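PDB 3N6Z: putative immunoglobulin A1 protease from Bacteroides ovatus, which may act as a peptidase on immunoglobulin A1 and is built largely as a parallel beta-helix. Local coordinates for residues Asp11-Val16 / Asn60-Leu65; Val283-Gly288 / Thr326-Ala331. All blocks are in the same frame, centred on the assembly; numbering follows the deposited sequence. Where two conformers were deposited one is given.

Contact 1 (Asp11-Val16 / Asn60-Leu65)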
loop_
_atom_site.group_PDB
_atom_site.type_symbol
_atom_site.label_atom_id
_atom_site.label_comp_id
_atom_site.label_asym_id
_atom_site.label_seq_id
_atom_site.Cartn_x
_atom_site.Cartn_y
_atom_site.Cartn_z
ATOM N N ASP A 11 3.374 4.610 -31.708
ATOM C CA ASP A 11 3.166 3.194 -32.129
ATOM C C ASP A 11 3.278 2.263 -30.902
ATOM O O ASP A 11 4.204 2.386 -30.072
ATOM C CB ASP A 11 4.095 2.794 -33.327
ATOM C CG ASP A 11 5.589 2.673 -32.965
ATOM O OD1 ASP A 11 5.926 2.335 -31.839
ATOM O OD2 ASP A 11 6.445 2.878 -33.834
ATOM N N SER A 12 2.298 1.350 -30.762
ATOM C CA SER A 12 2.232 0.448 -29.585
ATOM C C SER A 12 3.417 -0.511 -29.522
ATOM O O SER A 12 3.849 -1.027 -30.556
ATOM C CB SER A 12 0.920 -0.375 -29.573
ATOM O OG SER A 12 0.938 -1.516 -30.416
ATOM N N TYR A 13 3.927 -0.763 -28.305
ATOM C CA TYR A 13 4.854 -1.888 -28.102
ATOM C C TYR A 13 4.187 -3.216 -27.860
ATOM O O TYR A 13 4.887 -4.227 -27.778
ATOM C CB TYR A 13 5.853 -1.653 -26.980
ATOM C CG TYR A 13 5.386 -1.840 -25.569
ATOM C CD1 TYR A 13 4.597 -0.873 -24.951
ATOM C CD2 TYR A 13 5.789 -2.946 -24.825
ATOM C CE1 TYR A 13 4.196 -1.011 -23.669
ATOM C CE2 TYR A 13 5.403 -3.093 -23.515
ATOM C CZ TYR A 13 4.600 -2.151 -22.954
ATOM O OH TYR A 13 4.248 -2.334 -21.636
ATOM N N THR A 14 2.860 -3.203 -27.644
ATOM C CA THR A 14 2.064 -4.425 -27.421
ATOM C C THR A 14 1.261 -4.771 -28.705
ATOM O O THR A 14 1.294 -4.014 -29.722
ATOM C CB THR A 14 1.075 -4.227 -26.256
ATOM O OG1 THR A 14 0.065 -3.315 -26.668
ATOM C CG2 THR A 14 1.742 -3.643 -24.965
ATOM N N ARG A 15 0.533 -5.896 -28.644
ATOM C CA ARG A 15 -0.295 -6.350 -29.773
ATOM C C ARG A 15 -1.624 -5.596 -29.934
ATOM O O ARG A 15 -2.347 -5.822 -30.915
ATOM C CB ARG A 15 -0.559 -7.866 -29.686
ATOM C CG ARG A 15 -1.442 -8.294 -28.521
ATOM C CD ARG A 15 -1.574 -9.817 -28.469
ATOM N NE ARG A 15 -2.291 -10.256 -27.269
ATOM C CZ ARG A 15 -1.752 -10.416 -26.057
ATOM N NH1 ARG A 15 -0.441 -10.179 -25.867
ATOM N NH2 ARG A 15 -2.530 -10.831 -25.032
ATOM N N VAL A 16 -1.949 -4.701 -28.987
ATOM C CA VAL A 16 -3.161 -3.846 -29.077
ATOM C C VAL A 16 -2.674 -2.419 -29.260
ATOM O O VAL A 16 -1.894 -1.968 -28.401
ATOM C CB VAL A 16 -4.064 -3.907 -27.800
ATOM C CG1 VAL A 16 -5.045 -2.683 -27.704
ATOM C CG2 VAL A 16 -4.803 -5.263 -27.753
ATOM N N ASN A 60 -0.111 -0.782 -22.006
ATOM C CA ASN A 60 0.046 0.448 -22.790
ATOM C C ASN A 60 0.088 1.713 -21.936
ATOM O O ASN A 60 0.384 2.790 -22.451
ATOM C CB ASN A 60 -1.030 0.591 -23.890
ATOM C CG ASN A 60 -0.902 -0.475 -24.976
ATOM O OD1 ASN A 60 0.217 -0.944 -25.270
ATOM N ND2 ASN A 60 -2.040 -0.860 -25.578
HETATM N N MSE A 61 -0.186 1.599 -20.622
HETATM C CA MSE A 61 -0.185 2.787 -19.759
HETATM C C MSE A 61 1.151 3.534 -19.882
HETATM O O MSE A 61 1.171 4.759 -19.945
HETATM C CB MSE A 61 -0.434 2.432 -18.301
HETATM C CG MSE A 61 -1.816 1.874 -18.028
HETATM SE SE MSE A 61 -2.042 1.346 -16.187
HETATM C CE MSE A 61 -1.937 3.137 -15.397
ATOM N N ARG A 62 2.254 2.799 -19.829
ATOM C CA ARG A 62 3.569 3.450 -19.826
ATOM C C ARG A 62 3.807 4.304 -21.065
ATOM O O ARG A 62 4.528 5.315 -21.018
ATOM C CB ARG A 62 4.660 2.410 -19.694
ATOM C CG ARG A 62 4.713 1.398 -20.802
ATOM C CD ARG A 62 6.027 0.649 -20.547
ATOM N NE ARG A 62 5.937 -0.779 -20.558
ATOM C CZ ARG A 62 6.697 -1.620 -19.824
ATOM N NH1 ARG A 62 7.593 -1.219 -18.869
ATOM N NH2 ARG A 62 6.498 -2.912 -20.023
ATOM N N SER A 63 3.166 3.944 -22.175
ATOM C CA SER A 63 3.378 4.608 -23.470
ATOM C C SER A 63 2.681 5.965 -23.555
ATOM O O SER A 63 2.975 6.733 -24.439
ATOM C CB SER A 63 2.880 3.691 -24.590
ATOM O OG SER A 63 3.418 2.360 -24.450
ATOM N N VAL A 64 1.720 6.222 -22.658
ATOM C CA VAL A 64 0.899 7.445 -22.750
ATOM C C VAL A 64 1.041 8.373 -21.538
ATOM O O VAL A 64 0.360 9.403 -21.430
ATOM C CB VAL A 64 -0.599 7.094 -23.015
ATOM C CG1 VAL A 64 -0.778 6.448 -24.381
ATOM C CG2 VAL A 64 -1.193 6.286 -21.852
ATOM N N LEU A 65 1.967 8.052 -20.631
ATOM C CA LEU A 65 2.331 8.953 -19.528
ATOM C C LEU A 65 2.943 10.255 -20.091
ATOM O O LEU A 65 3.551 10.249 -21.177
ATOM C CB LEU A 65 3.276 8.281 -18.573
ATOM C CG LEU A 65 2.718 7.041 -17.842
ATOM C CD1 LEU A 65 3.822 6.379 -17.013
ATOM C CD2 LEU A 65 1.454 7.387 -16.967
HETATM O O HOH W 1 2.287 0.805 -26.261
#
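At the N-terminal end of the beta-helix, Tyr13, Thr14 and Val16 of an irregular segment pack against Asn60, just before the short helix 61-64, and Arg62 and Ser63 on it. Arg62 grips the Tyr13 hydroxyl side-on, two of its nitrogens, NE and NH2, aimed at one oxygen: NE lies 2.5 Å from OH, an unusually short length whose exact value is doubtful, and NH2 lies 2.8 Å from it. The hydroxyl sits close to the guanidinium plane, while the phenol ring is turned 68° against that plane. A bend of the arginine chain at chi3 (131°) brings NE round to the oxygen. Tyr13 OH also bonds to the backbone O of Arg59, and Arg62 NH2 bonds to Asp86 O. A leucine in place of Arg62 would probably leave the Tyr13 hydroxyl without either nitrogen donor, Asp86 O without its mate and the ring freer to shift.

Beside this grip, the Asn60 amide reaches across to the N-terminal segment. Its OD1 accepts from Thr14 OG1 at 2.8 Å, and its ND2 donates to Val16 O at 3.0 Å, coming from above the carbonyl plane. Leu38 O is a further acceptor for ND2. Thr14 CG2 covers one face of the Tyr13 ring, 3.7 Å above its centre. In one of its two conformers Ser63 OG lies at the ring edge and meets the water that joins Tyr13 N and Asn60 OD1. With bonds to both OD1 and ND2, the buried amide is fixed in its rotation, and polar bonds rather than apolar packing carry this surface contact.

Contact 2 (Val283-Gly288 / Thr326-Ala331)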
loop_
_atom_site.group_PDB
_atom_site.type_symbol
_atom_site.label_atom_id
_atom_site.label_comp_id
_atom_site.label_asym_id
_atom_site.label_seq_id
_atom_site.Cartn_x
_atom_site.Cartn_y
_atom_site.Cartn_z
ATOM N N VAL A 283 8.908 -5.216 17.481
ATOM C CA VAL A 283 7.606 -5.593 16.964
ATOM C C VAL A 283 6.517 -4.853 17.704
ATOM O O VAL A 283 6.407 -4.966 18.932
ATOM C CB VAL A 283 7.412 -7.108 17.031
ATOM C CG1 VAL A 283 6.003 -7.487 16.566
ATOM C CG2 VAL A 283 8.489 -7.838 16.225
ATOM N N GLY A 284 5.722 -4.097 16.959
ATOM C CA GLY A 284 4.578 -3.352 17.523
ATOM C C GLY A 284 3.311 -3.822 16.837
ATOM O O GLY A 284 3.276 -3.970 15.598
ATOM N N ARG A 285 2.237 -4.036 17.585
ATOM C CA ARG A 285 1.009 -4.498 16.918
ATOM C C ARG A 285 0.609 -3.494 15.848
ATOM O O ARG A 285 0.094 -3.895 14.807
ATOM C CB ARG A 285 -0.128 -4.794 17.879
ATOM C CG ARG A 285 0.199 -5.837 18.920
ATOM C CD ARG A 285 -1.034 -6.347 19.671
ATOM N NE ARG A 285 -1.631 -5.298 20.492
ATOM C CZ ARG A 285 -2.292 -5.492 21.630
ATOM N NH1 ARG A 285 -2.537 -6.724 22.063
ATOM N NH2 ARG A 285 -2.708 -4.440 22.323
ATOM N N ILE A 286 0.777 -2.188 16.114
ATOM C CA ILE A 286 0.435 -1.151 15.118
ATOM C C ILE A 286 1.684 -0.607 14.408
ATOM O O ILE A 286 1.745 -0.574 13.161
ATOM C CB ILE A 286 -0.391 0.013 15.744
ATOM C CG1 ILE A 286 -1.556 -0.507 16.624
ATOM C CG2 ILE A 286 -0.959 0.956 14.652
ATOM C CD1 ILE A 286 -2.566 -1.359 15.848
ATOM N N VAL A 287 2.639 -0.097 15.184
ATOM C CA VAL A 287 3.848 0.568 14.661
ATOM C C VAL A 287 5.082 -0.044 15.311
ATOM O O VAL A 287 5.136 -0.196 16.545
ATOM C CB VAL A 287 3.845 2.089 14.926
ATOM C CG1 VAL A 287 5.090 2.720 14.348
ATOM C CG2 VAL A 287 2.561 2.756 14.409
ATOM N N GLY A 288 6.105 -0.326 14.495
ATOM C CA GLY A 288 7.334 -0.985 14.976
ATOM C C GLY A 288 8.511 -0.153 15.451
ATOM O O GLY A 288 9.275 -0.647 16.299
ATOM N N THR A 326 7.594 1.213 20.100
ATOM C CA THR A 326 6.471 0.515 19.510
ATOM C C THR A 326 5.151 1.088 19.964
ATOM O O THR A 326 5.047 1.749 21.006
ATOM C CB THR A 326 6.509 -1.012 19.835
ATOM O OG1 THR A 326 6.355 -1.243 21.244
ATOM C CG2 THR A 326 7.802 -1.682 19.334
ATOM N N PHE A 327 4.117 0.840 19.165
ATOM C CA PHE A 327 2.747 1.153 19.555
ATOM C C PHE A 327 1.895 -0.076 19.300
ATOM O O PHE A 327 1.873 -0.568 18.171
ATOM C CB PHE A 327 2.212 2.364 18.784
ATOM C CG PHE A 327 0.750 2.666 19.075
ATOM C CD1 PHE A 327 0.303 2.800 20.384
ATOM C CD2 PHE A 327 -0.165 2.799 18.042
ATOM C CE1 PHE A 327 -1.035 3.091 20.640
ATOM C CE2 PHE A 327 -1.488 3.069 18.290
ATOM C CZ PHE A 327 -1.928 3.192 19.580
ATOM N N HIS A 328 1.142 -0.502 20.329
ATOM C CA HIS A 328 0.401 -1.760 20.255
ATOM C C HIS A 328 -1.108 -1.604 20.100
ATOM O O HIS A 328 -1.781 -2.580 19.816
ATOM C CB HIS A 328 0.644 -2.582 21.508
ATOM C CG HIS A 328 2.044 -3.088 21.638
ATOM N ND1 HIS A 328 2.732 -3.700 20.601
ATOM C CD2 HIS A 328 2.878 -3.079 22.702
ATOM C CE1 HIS A 328 3.930 -4.053 21.046
ATOM N NE2 HIS A 328 4.033 -3.707 22.326
ATOM N N GLY A 329 -1.659 -0.397 20.290
ATOM C CA GLY A 329 -3.106 -0.283 20.237
ATOM C C GLY A 329 -3.805 -1.135 21.312
ATOM O O GLY A 329 -3.181 -1.535 22.281
ATOM N N VAL A 330 -5.098 -1.360 21.118
ATOM C CA VAL A 330 -5.952 -2.046 22.079
ATOM C C VAL A 330 -6.479 -3.354 21.495
ATOM O O VAL A 330 -7.026 -3.359 20.394
ATOM C CB VAL A 330 -7.124 -1.127 22.480
ATOM C CG1 VAL A 330 -8.162 -1.885 23.343
ATOM C CG2 VAL A 330 -6.579 0.149 23.188
ATOM N N ALA A 331 -6.346 -4.440 22.229
ATOM C CA ALA A 331 -6.816 -5.728 21.771
ATOM C C ALA A 331 -8.344 -5.817 21.669
ATOM O O ALA A 331 -9.072 -5.301 22.528
ATOM C CB ALA A 331 -6.262 -6.850 22.650
#
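A classic beta bulge near the C-terminal end of the parallel beta-helix sets two residues, Ile286 and Val287, opposite the single Phe327. The carbonyl O of Phe327 accepts two backbone N-H groups, from Ile286 N at 2.8 Å and from Val287 N at 3.1 Å. Phe327 N returns a bond to Val287 O, making Val287 and Phe327 an antiparallel hydrogen-bonded pair, the one bridge here. The Ile286 and Phe327 side chains run alongside each other in the same direction, and Ile286 CB comes 3.6 Å from Phe327 CD2. Gly329 N sits over one face of the phenyl ring, displaced toward the rim.

Arg285 carries the other half of the contact. Its backbone N donates to His328 ND1 at 3.1 Å, in the imidazole plane and nearly straight (168°), which means that ND1 serves as an acceptor here. Further out, the side chain turns at chi3 (-67°), and NE meets His328 O at 2.8 Å. NH2 reaches Gly329 O at 2.9 Å from above that carbonyl's plane, though within the guanidinium's own. The guanidinium and imidazole planes stand 79° apart. Thr326 CG2 touches two carbonyl oxygens of 283-288, Val283 O and Gly288 O.

A second shell holds these groups in place. Tyr296 stacks on the Phe327 ring, Cys299 of strand 299-302 touches both Ile286 and Phe327, and Glu319 OE2 takes the backbone N of His328. Asp318 OD1 forms a salt bridge with Arg285 NH2 and also accepts a hydrogen bond from Ala331 N; the CB of Ala331 lies 3.8 Å from Arg285 NH1.

Contact 1 and contact 2 lie on opposite sides of the chain's centre, with centres about 44 Å apart and nearest atoms about 29 Å apart. They come in series along the chain: both segments of contact 1 precede those of contact 2, and most coils of the beta-helix lie between them. Contact 1 joins the N-terminal segment to helix 61-64, which follows strand 50-52 and helix 55-58 in the chain and precedes strand 71-75. Contact 2 lies where strands 282-284 and 287-289 meet the approach to strand 330-332, one of the two edge strands of the nine-stranded sheet. No strand or helix is shared; contact 1 lies near the N-terminal end of the solenoid and contact 2 near its C-terminal end.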